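Local coordinates for protein pectate lyase (Paenibacillus sp. 0602, PDB 5GT5) that cleaves pectate by beta-elimination, and probably depolymerises both polygalacturonate and methylated pectins with an endo mode of action, at residues V125-L130 with D165-N170; G161-H166 with G185-W190. The protein carries 1 engineered substitution. All coordinates share one frame; numbering follows the deposited sequence.

Interaction 1. Residues V125-L130 with D165-N170; sequences VIIRNL and DHCVFN. Engineered in segment 165-170: Val168 (natural residue Gly).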
ATOM      1  N   VAL A 125      -2.282   5.166   8.222  1.00  5.90           N
ATOM      2  CA  VAL A 125      -2.664   6.238   9.131  1.00  6.38           C
ATOM      3  C   VAL A 125      -4.072   5.985   9.642  1.00  6.04           C
ATOM      4  O   VAL A 125      -4.972   5.683   8.829  1.00  5.77           O
ATOM      5  CB  VAL A 125      -2.592   7.611   8.415  1.00  7.96           C
ATOM      6  CG1 VAL A 125      -3.135   8.735   9.339  1.00  8.51           C
ATOM      7  CG2 VAL A 125      -1.141   7.905   7.951  1.00  9.68           C
ATOM      8  N   ILE A 126      -4.261   6.097  10.950  1.00  6.28           N
ATOM      9  CA  ILE A 126      -5.575   5.948  11.579  1.00  6.15           C
ATOM     10  C   ILE A 126      -5.873   7.256  12.317  1.00  5.67           C
ATOM     11  O   ILE A 126      -5.019   7.766  13.065  1.00  7.43           O
ATOM     12  CB  ILE A 126      -5.599   4.754  12.559  1.00  6.87           C
ATOM     13  CG1 ILE A 126      -5.376   3.446  11.794  1.00  8.15           C
ATOM     14  CG2 ILE A 126      -6.881   4.771  13.406  1.00  8.35           C
ATOM     15  CD1 ILE A 126      -5.422   2.202  12.694  1.00  9.38           C
ATOM     16  N   ILE A 127      -7.063   7.808  12.084  1.00  5.19           N
ATOM     17  CA  ILE A 127      -7.531   9.048  12.726  1.00  4.77           C
ATOM     18  C   ILE A 127      -8.897   8.755  13.332  1.00  5.66           C
ATOM     19  O   ILE A 127      -9.852   8.452  12.603  1.00  6.64           O
ATOM     20  CB  ILE A 127      -7.615  10.203  11.737  1.00  4.35           C
ATOM     21  CG1 ILE A 127      -6.233  10.475  11.135  1.00  5.74           C
ATOM     22  CG2 ILE A 127      -8.209  11.442  12.433  1.00  6.38           C
ATOM     23  CD1 ILE A 127      -6.247  11.413   9.919  1.00  8.65           C
ATOM     24  N   ARG A 128      -9.007   8.808  14.668  1.00  5.98           N
ATOM     25  CA  ARG A 128     -10.263   8.398  15.313  1.00  6.10           C
ATOM     26  C   ARG A 128     -10.708   9.274  16.464  1.00  5.31           C
ATOM     27  O   ARG A 128      -9.896   9.825  17.246  1.00  6.27           O
ATOM     28  CB  ARG A 128     -10.178   6.939  15.809  1.00  5.89           C
ATOM     29  CG  ARG A 128     -10.019   5.942  14.664  1.00  5.75           C
ATOM     30  CD  ARG A 128      -9.855   4.534  15.213  1.00  6.60           C
ATOM     31  NE  ARG A 128     -11.136   3.883  15.498  1.00  7.93           N
ATOM     32  CZ  ARG A 128     -11.247   2.689  16.076  1.00  8.14           C
ATOM     33  NH1 ARG A 128     -10.154   2.058  16.519  1.00  9.06           N
ATOM     34  NH2 ARG A 128     -12.448   2.128  16.225  1.00 10.18           N
ATOM     35  N   ASN A 129     -12.038   9.365  16.602  1.00  5.31           N
ATOM     36  CA  ASN A 129     -12.674  10.031  17.756  1.00  5.51           C
ATOM     37  C   ASN A 129     -12.281  11.487  17.927  1.00  6.09           C
ATOM     38  O   ASN A 129     -12.019  11.956  19.062  1.00  7.08           O
ATOM     39  CB  ASN A 129     -12.436   9.247  19.056  1.00  6.02           C
ATOM     40  CG  ASN A 129     -13.532   9.483  20.050  1.00  5.46           C
ATOM     41  OD1 ASN A 129     -14.682   9.701  19.658  1.00  6.90           O
ATOM     42  ND2 ASN A 129     -13.215   9.420  21.328  1.00  7.40           N
ATOM     43  N   LEU A 130     -12.233  12.207  16.810  1.00  6.09           N
ATOM     44  CA  LEU A 130     -11.966  13.640  16.806  1.00  6.36           C
ATOM     45  C   LEU A 130     -13.085  14.375  16.104  1.00  6.03           C
ATOM     46  O   LEU A 130     -13.677  13.865  15.125  1.00  6.88           O
ATOM     47  CB  LEU A 130     -10.663  13.940  16.102  1.00  7.48           C
ATOM     48  CG  LEU A 130      -9.472  13.386  16.857  1.00  6.73           C
ATOM     49  CD1 LEU A 130      -8.298  13.359  15.919  1.00 10.20           C
ATOM     50  CD2 LEU A 130      -9.191  14.300  18.041  1.00  9.21           C
ATOM     51  N   ASP A 165     -12.297   7.288  11.422  1.00  5.38           N
ATOM     52  CA  ASP A 165     -13.393   6.547  12.032  1.00  6.27           C
ATOM     53  C   ASP A 165     -13.868   7.199  13.324  1.00  4.74           C
ATOM     54  O   ASP A 165     -13.063   7.724  14.090  1.00  6.18           O
ATOM     55  CB  ASP A 165     -12.958   5.081  12.270  1.00  7.15           C
ATOM     56  CG  ASP A 165     -13.914   4.333  13.154  1.00  6.94           C
ATOM     57  OD1 ASP A 165     -13.722   4.405  14.397  1.00  8.70           O
ATOM     58  OD2 ASP A 165     -14.871   3.696  12.654  1.00  7.80           O
ATOM     59  N   HIS A 166     -15.182   7.207  13.546  1.00  6.17           N
ATOM     60  CA  HIS A 166     -15.742   7.876  14.729  1.00  5.74           C
ATOM     61  C   HIS A 166     -15.293   9.332  14.847  1.00  6.65           C
ATOM     62  O   HIS A 166     -15.000   9.853  15.928  1.00  6.32           O
ATOM     63  CB  HIS A 166     -15.433   7.084  16.011  1.00  6.31           C
ATOM     64  CG  HIS A 166     -16.334   5.904  16.217  1.00  5.82           C
ATOM     65  ND1 HIS A 166     -15.996   4.629  15.819  1.00  6.74           N
ATOM     66  CD2 HIS A 166     -17.567   5.831  16.770  1.00  7.31           C
ATOM     67  CE1 HIS A 166     -16.989   3.804  16.136  1.00  7.66           C
ATOM     68  NE2 HIS A 166     -17.962   4.510  16.682  1.00  7.27           N
ATOM     69  N   CYS A 167     -15.292  10.015  13.715  1.00  6.23           N
ATOM     70  CA  CYS A 167     -15.035  11.446  13.701  1.00  6.19           C
ATOM     71  C   CYS A 167     -16.297  12.210  13.358  1.00  6.30           C
ATOM     72  O   CYS A 167     -17.263  11.638  12.841  1.00  6.71           O
ATOM     73  CB  CYS A 167     -13.927  11.801  12.697  1.00  4.99           C
ATOM     74  SG  CYS A 167     -12.283  11.204  13.203  1.00  6.80           S
ATOM     75  N   VAL A 168     -16.289  13.496  13.684  1.00  6.82           N
ATOM     76  CA  VAL A 168     -17.386  14.413  13.374  1.00  5.17           C
ATOM     77  C   VAL A 168     -16.843  15.630  12.651  1.00  6.63           C
ATOM     78  O   VAL A 168     -15.815  16.182  13.064  1.00  8.07           O
ATOM     79  CB  VAL A 168     -18.083  14.840  14.648  1.00  6.06           C
ATOM     80  CG1 VAL A 168     -19.161  15.919  14.375  1.00  8.31           C
ATOM     81  CG2 VAL A 168     -18.719  13.666  15.182  1.00  2.32           C
ATOM     82  N   PHE A 169     -17.526  16.027  11.572  1.00  5.20           N
ATOM     83  CA  PHE A 169     -17.114  17.164  10.755  1.00  4.73           C
ATOM     84  C   PHE A 169     -18.273  18.130  10.654  1.00  8.70           C
ATOM     85  O   PHE A 169     -19.404  17.714  10.408  1.00  8.15           O
ATOM     86  CB  PHE A 169     -16.701  16.688   9.360  1.00  6.00           C
ATOM     87  CG  PHE A 169     -15.568  15.704   9.364  1.00  5.71           C
ATOM     88  CD1 PHE A 169     -15.801  14.348   9.590  1.00  5.60           C
ATOM     89  CD2 PHE A 169     -14.267  16.145   9.178  1.00  5.31           C
ATOM     90  CE1 PHE A 169     -14.762  13.440   9.574  1.00  5.45           C
ATOM     91  CE2 PHE A 169     -13.209  15.241   9.173  1.00  7.45           C
ATOM     92  CZ  PHE A 169     -13.451  13.890   9.373  1.00  6.96           C
ATOM     93  N   ASN A 170     -17.967  19.412  10.847  1.00  5.84           N
ATOM     94  CA  ASN A 170     -18.947  20.489  10.750  1.00  5.30           C
ATOM     95  C   ASN A 170     -18.756  21.226   9.424  1.00  6.44           C
ATOM     96  O   ASN A 170     -18.194  20.654   8.495  1.00  6.73           O
ATOM     97  CB  ASN A 170     -18.789  21.415  11.961  1.00  7.50           C
ATOM     98  CG  ASN A 170     -19.169  20.741  13.263  1.00  7.94           C
ATOM     99  OD1 ASN A 170     -20.350  20.765  13.661  1.00 10.07           O
ATOM    100  ND2 ASN A 170     -18.187  20.146  13.947  1.00  7.84           N
TER
HETATM  101  O   HOH W   1     -15.073   1.777  14.656  1.00  9.50           O
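Arg128 and Asp165 sit side by side in a parallel bridge, their side chains running the same way, and one carboxylate oxygen gathers the side-chain polar bonds. The arginine chain is extended as far as CD, then bends at chi3 (85°), which turns the NE edge of the guanidinium toward its partner. Arg128 NE reaches Asp165 OD1 at 2.9 Å and Arg128 NH2 the same oxygen at 3.2 Å, a side-on salt bridge from two nitrogens to one atom. The two planes are 62° apart: OD1 lies at the guanidinium edge, near its plane, while both nitrogens approach from above the carboxylate. A third donor, His166 ND1, meets Asp165 OD1 from the syn side at 2.7 Å, tilted 35° out of the carboxylate plane, with the oxygen in the imidazole plane. Asp165 OD2 accepts from a water at 2.8 Å, which also takes a weak bond from Arg128 NH2; Tyr446 OH binds Arg128 NH1.

Past this pair, Asn129 and His166 both adopt left-handed backbone conformations, so the two chains turn in step, as stacked coils of a parallel beta-helix do. Asp165 N donates to Ile127 O, and Asn129 N to Asp165 O; Asn129 OD1 bonds to Gly432 N. Cys167 SG lies against Ile127 CG2 (4.2 Å) and Leu130 CB (4.3 Å). Beyond the turn, the N of the engineered Val168 binds Leu130 O at 3.0 Å.

With three donors on one buried oxygen, the carboxylate is likely to stay ionised, its rotation probably held by Arg128 from across and His166 from its own chain.

Interaction 2. Residues G161-H166 with G185-W190; sequences GVWIDH and GVTISW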
ATOM      1  N   GLY A 161      -3.581   3.498   2.641  1.00  5.72           N
ATOM      2  CA  GLY A 161      -4.046   2.965   3.915  1.00  6.22           C
ATOM      3  C   GLY A 161      -4.344   4.054   4.919  1.00  7.21           C
ATOM      4  O   GLY A 161      -3.472   4.485   5.662  1.00  6.85           O
ATOM      5  N   VAL A 162      -5.578   4.538   4.904  1.00  5.30           N
ATOM      6  CA  VAL A 162      -6.033   5.584   5.797  1.00  4.14           C
ATOM      7  C   VAL A 162      -7.396   5.174   6.314  1.00  6.19           C
ATOM      8  O   VAL A 162      -8.303   4.942   5.517  1.00  6.67           O
ATOM      9  CB  VAL A 162      -6.149   6.944   5.079  1.00  5.00           C
ATOM     10  CG1 VAL A 162      -6.623   8.012   6.077  1.00  6.60           C
ATOM     11  CG2 VAL A 162      -4.802   7.366   4.446  1.00  7.13           C
ATOM     12  N   TRP A 163      -7.543   5.123   7.637  1.00  5.73           N
ATOM     13  CA  TRP A 163      -8.810   4.863   8.281  1.00  4.48           C
ATOM     14  C   TRP A 163      -9.188   6.095   9.092  1.00  5.76           C
ATOM     15  O   TRP A 163      -8.492   6.449  10.044  1.00  6.47           O
ATOM     16  CB  TRP A 163      -8.675   3.637   9.206  1.00  7.22           C
ATOM     17  CG  TRP A 163      -9.971   3.141   9.768  1.00  6.89           C
ATOM     18  CD1 TRP A 163     -11.211   3.304   9.207  1.00  7.44           C
ATOM     19  CD2 TRP A 163     -10.170   2.384  10.987  1.00  5.80           C
ATOM     20  NE1 TRP A 163     -12.171   2.675   9.997  1.00  6.26           N
ATOM     21  CE2 TRP A 163     -11.563   2.130  11.095  1.00  6.78           C
ATOM     22  CE3 TRP A 163      -9.317   1.930  12.009  1.00  7.35           C
ATOM     23  CZ2 TRP A 163     -12.116   1.407  12.167  1.00  8.13           C
ATOM     24  CZ3 TRP A 163      -9.868   1.208  13.055  1.00  7.57           C
ATOM     25  CH2 TRP A 163     -11.244   0.959  13.138  1.00  7.12           C
ATOM     26  N   ILE A 164     -10.298   6.729   8.728  1.00  5.48           N
ATOM     27  CA  ILE A 164     -10.885   7.818   9.491  1.00  5.72           C
ATOM     28  C   ILE A 164     -12.170   7.272  10.088  1.00  5.89           C
ATOM     29  O   ILE A 164     -13.050   6.819   9.346  1.00  6.71           O
ATOM     30  CB  ILE A 164     -11.172   9.011   8.595  1.00  5.89           C
ATOM     31  CG1 ILE A 164      -9.840   9.595   8.095  1.00  7.18           C
ATOM     32  CG2 ILE A 164     -11.951  10.094   9.382  1.00  7.40           C
ATOM     33  CD1 ILE A 164      -9.953  10.443   6.824  1.00  8.11           C
ATOM     34  N   ASP A 165     -12.297   7.288  11.422  1.00  5.38           N
ATOM     35  CA  ASP A 165     -13.393   6.547  12.032  1.00  6.27           C
ATOM     36  C   ASP A 165     -13.868   7.199  13.324  1.00  4.74           C
ATOM     37  O   ASP A 165     -13.063   7.724  14.090  1.00  6.18           O
ATOM     38  CB  ASP A 165     -12.958   5.081  12.270  1.00  7.15           C
ATOM     39  CG  ASP A 165     -13.914   4.333  13.154  1.00  6.94           C
ATOM     40  OD1 ASP A 165     -13.722   4.405  14.397  1.00  8.70           O
ATOM     41  OD2 ASP A 165     -14.871   3.696  12.654  1.00  7.80           O
ATOM     42  N   HIS A 166     -15.182   7.207  13.546  1.00  6.17           N
ATOM     43  CA  HIS A 166     -15.742   7.876  14.729  1.00  5.74           C
ATOM     44  C   HIS A 166     -15.293   9.332  14.847  1.00  6.65           C
ATOM     45  O   HIS A 166     -15.000   9.853  15.928  1.00  6.32           O
ATOM     46  CB  HIS A 166     -15.433   7.084  16.011  1.00  6.31           C
ATOM     47  CG  HIS A 166     -16.334   5.904  16.217  1.00  5.82           C
ATOM     48  ND1 HIS A 166     -15.996   4.629  15.819  1.00  6.74           N
ATOM     49  CD2 HIS A 166     -17.567   5.831  16.770  1.00  7.31           C
ATOM     50  CE1 HIS A 166     -16.989   3.804  16.136  1.00  7.66           C
ATOM     51  NE2 HIS A 166     -17.962   4.510  16.682  1.00  7.27           N
ATOM     52  N   GLY A 185      -6.752   2.782  -0.572  1.00  6.80           N
ATOM     53  CA  GLY A 185      -6.875   2.098   0.704  1.00  7.20           C
ATOM     54  C   GLY A 185      -7.507   2.950   1.794  1.00  5.22           C
ATOM     55  O   GLY A 185      -7.061   2.918   2.944  1.00  6.85           O
ATOM     56  N   VAL A 186      -8.543   3.712   1.462  1.00  6.11           N
ATOM     57  CA  VAL A 186      -9.164   4.610   2.424  1.00  5.99           C
ATOM     58  C   VAL A 186     -10.492   4.016   2.890  1.00  4.01           C
ATOM     59  O   VAL A 186     -11.281   3.558   2.069  1.00  6.07           O
ATOM     60  CB  VAL A 186      -9.423   5.983   1.782  1.00  6.17           C
ATOM     61  CG1 VAL A 186     -10.078   6.949   2.794  1.00  6.51           C
ATOM     62  CG2 VAL A 186      -8.139   6.544   1.184  1.00  8.04           C
ATOM     63  N   THR A 187     -10.703   4.007   4.209  1.00  5.84           N
ATOM     64  CA  THR A 187     -12.013   3.719   4.779  1.00  5.55           C
ATOM     65  C   THR A 187     -12.410   4.851   5.679  1.00  4.38           C
ATOM     66  O   THR A 187     -11.628   5.260   6.549  1.00  5.44           O
ATOM     67  CB  THR A 187     -12.041   2.403   5.577  1.00  5.36           C
ATOM     68  OG1 THR A 187     -11.823   1.315   4.674  1.00  7.21           O
ATOM     69  CG2 THR A 187     -13.408   2.219   6.283  1.00  7.23           C
ATOM     70  N   ILE A 188     -13.624   5.357   5.469  1.00  4.54           N
ATOM     71  CA  ILE A 188     -14.200   6.302   6.405  1.00  4.06           C
ATOM     72  C   ILE A 188     -15.465   5.710   7.014  1.00  5.67           C
ATOM     73  O   ILE A 188     -16.426   5.409   6.290  1.00  5.94           O
ATOM     74  CB  ILE A 188     -14.523   7.669   5.734  1.00  4.04           C
ATOM     75  CG1 ILE A 188     -13.313   8.232   4.958  1.00  6.32           C
ATOM     76  CG2 ILE A 188     -15.025   8.654   6.785  1.00  5.59           C
ATOM     77  CD1 ILE A 188     -13.543   9.612   4.276  1.00  7.69           C
ATOM     78  N   SER A 189     -15.464   5.515   8.346  1.00  6.64           N
ATOM     79  CA  SER A 189     -16.567   4.784   8.971  1.00  5.35           C
ATOM     80  C   SER A 189     -17.030   5.407  10.270  1.00  6.61           C
ATOM     81  O   SER A 189     -16.281   6.144  10.936  1.00  6.27           O
ATOM     82  CB  SER A 189     -16.219   3.310   9.193  1.00  7.73           C
ATOM     83  OG  SER A 189     -15.086   3.166  10.047  1.00  7.34           O
ATOM     84  N   TRP A 190     -18.290   5.140  10.610  1.00  5.91           N
ATOM     85  CA  TRP A 190     -18.847   5.526  11.897  1.00  5.56           C
ATOM     86  C   TRP A 190     -18.682   7.013  12.172  1.00  5.35           C
ATOM     87  O   TRP A 190     -18.430   7.416  13.307  1.00  6.92           O
ATOM     88  CB  TRP A 190     -18.242   4.664  13.046  1.00  6.12           C
ATOM     89  CG  TRP A 190     -18.788   3.273  12.997  1.00  7.17           C
ATOM     90  CD1 TRP A 190     -18.164   2.144  12.523  1.00  9.60           C
ATOM     91  CD2 TRP A 190     -20.109   2.869  13.388  1.00  7.61           C
ATOM     92  NE1 TRP A 190     -19.025   1.061  12.612  1.00 10.06           N
ATOM     93  CE2 TRP A 190     -20.212   1.485  13.154  1.00  9.11           C
ATOM     94  CE3 TRP A 190     -21.187   3.535  13.965  1.00 10.12           C
ATOM     95  CZ2 TRP A 190     -21.377   0.769  13.424  1.00 11.93           C
ATOM     96  CZ3 TRP A 190     -22.348   2.809  14.245  1.00  9.40           C
ATOM     97  CH2 TRP A 190     -22.427   1.451  13.969  1.00  8.56           C
TER
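Ser189 OG is held between two side chains of the neighbouring strand: it accepts from Trp163 NE1 at 3.0 Å and donates to Asp165 OD2 at 2.7 Å, on the anti lone pair of that oxygen. Its chi1 of 60° puts OG between the backbone N and the carbonyl carbon, a crowded position that faces both partners. The Trp163 indole runs alongside Thr187, with CD1 3.8 Å from CG2, and Asp165 CB lies over one face of it, toward the rim.

On the opposite face of the sheet, Ile164 CB meets Ile188 CG2 at 4.3 Å. The strands are parallel (4°) and in register, with backbone bonds from Val162 N–Gly185 O through to His166 N–Ser189 O.

At the turn, Trp190 CB sits over the centre of the His166 ring, 3.5 Å from its centroid, a CH-pi contact; the two rings are nearly parallel but slid apart. An alanine in place of His166 would probably leave Trp190 CB without this aromatic face and Asp165 OD1 short of one donor. Like positions stack on successive coils, as in parallel beta-helices; the serine hydroxyl serves both buried groups, its proton probably fixed toward the carboxylate.

How the interactions relate
Strand 160-165 is the common element: interaction 1 joins its end, and the chain that follows, to strand 125-128, while interaction 2 joins the strand to 184-194 on its other edge. Their centres are 8 Å apart. Asp165 divides its carboxylate between them, OD1 serving Arg128 and OD2 serving Ser189, and Trp163 bridges them too, packing CH2 3.4 Å from Arg128 CZ. The left-handed residues Asn129, His166 and Trp190 follow one another across the two contacts. Interaction 1 lies away from the probable calcium ligands and catalytic arginine. In interaction 2 the side chain of Ile188 is about 8 Å from that of Asp178, a probable calcium ligand; Ile164 and Ile188 pack on its neighbour Val177.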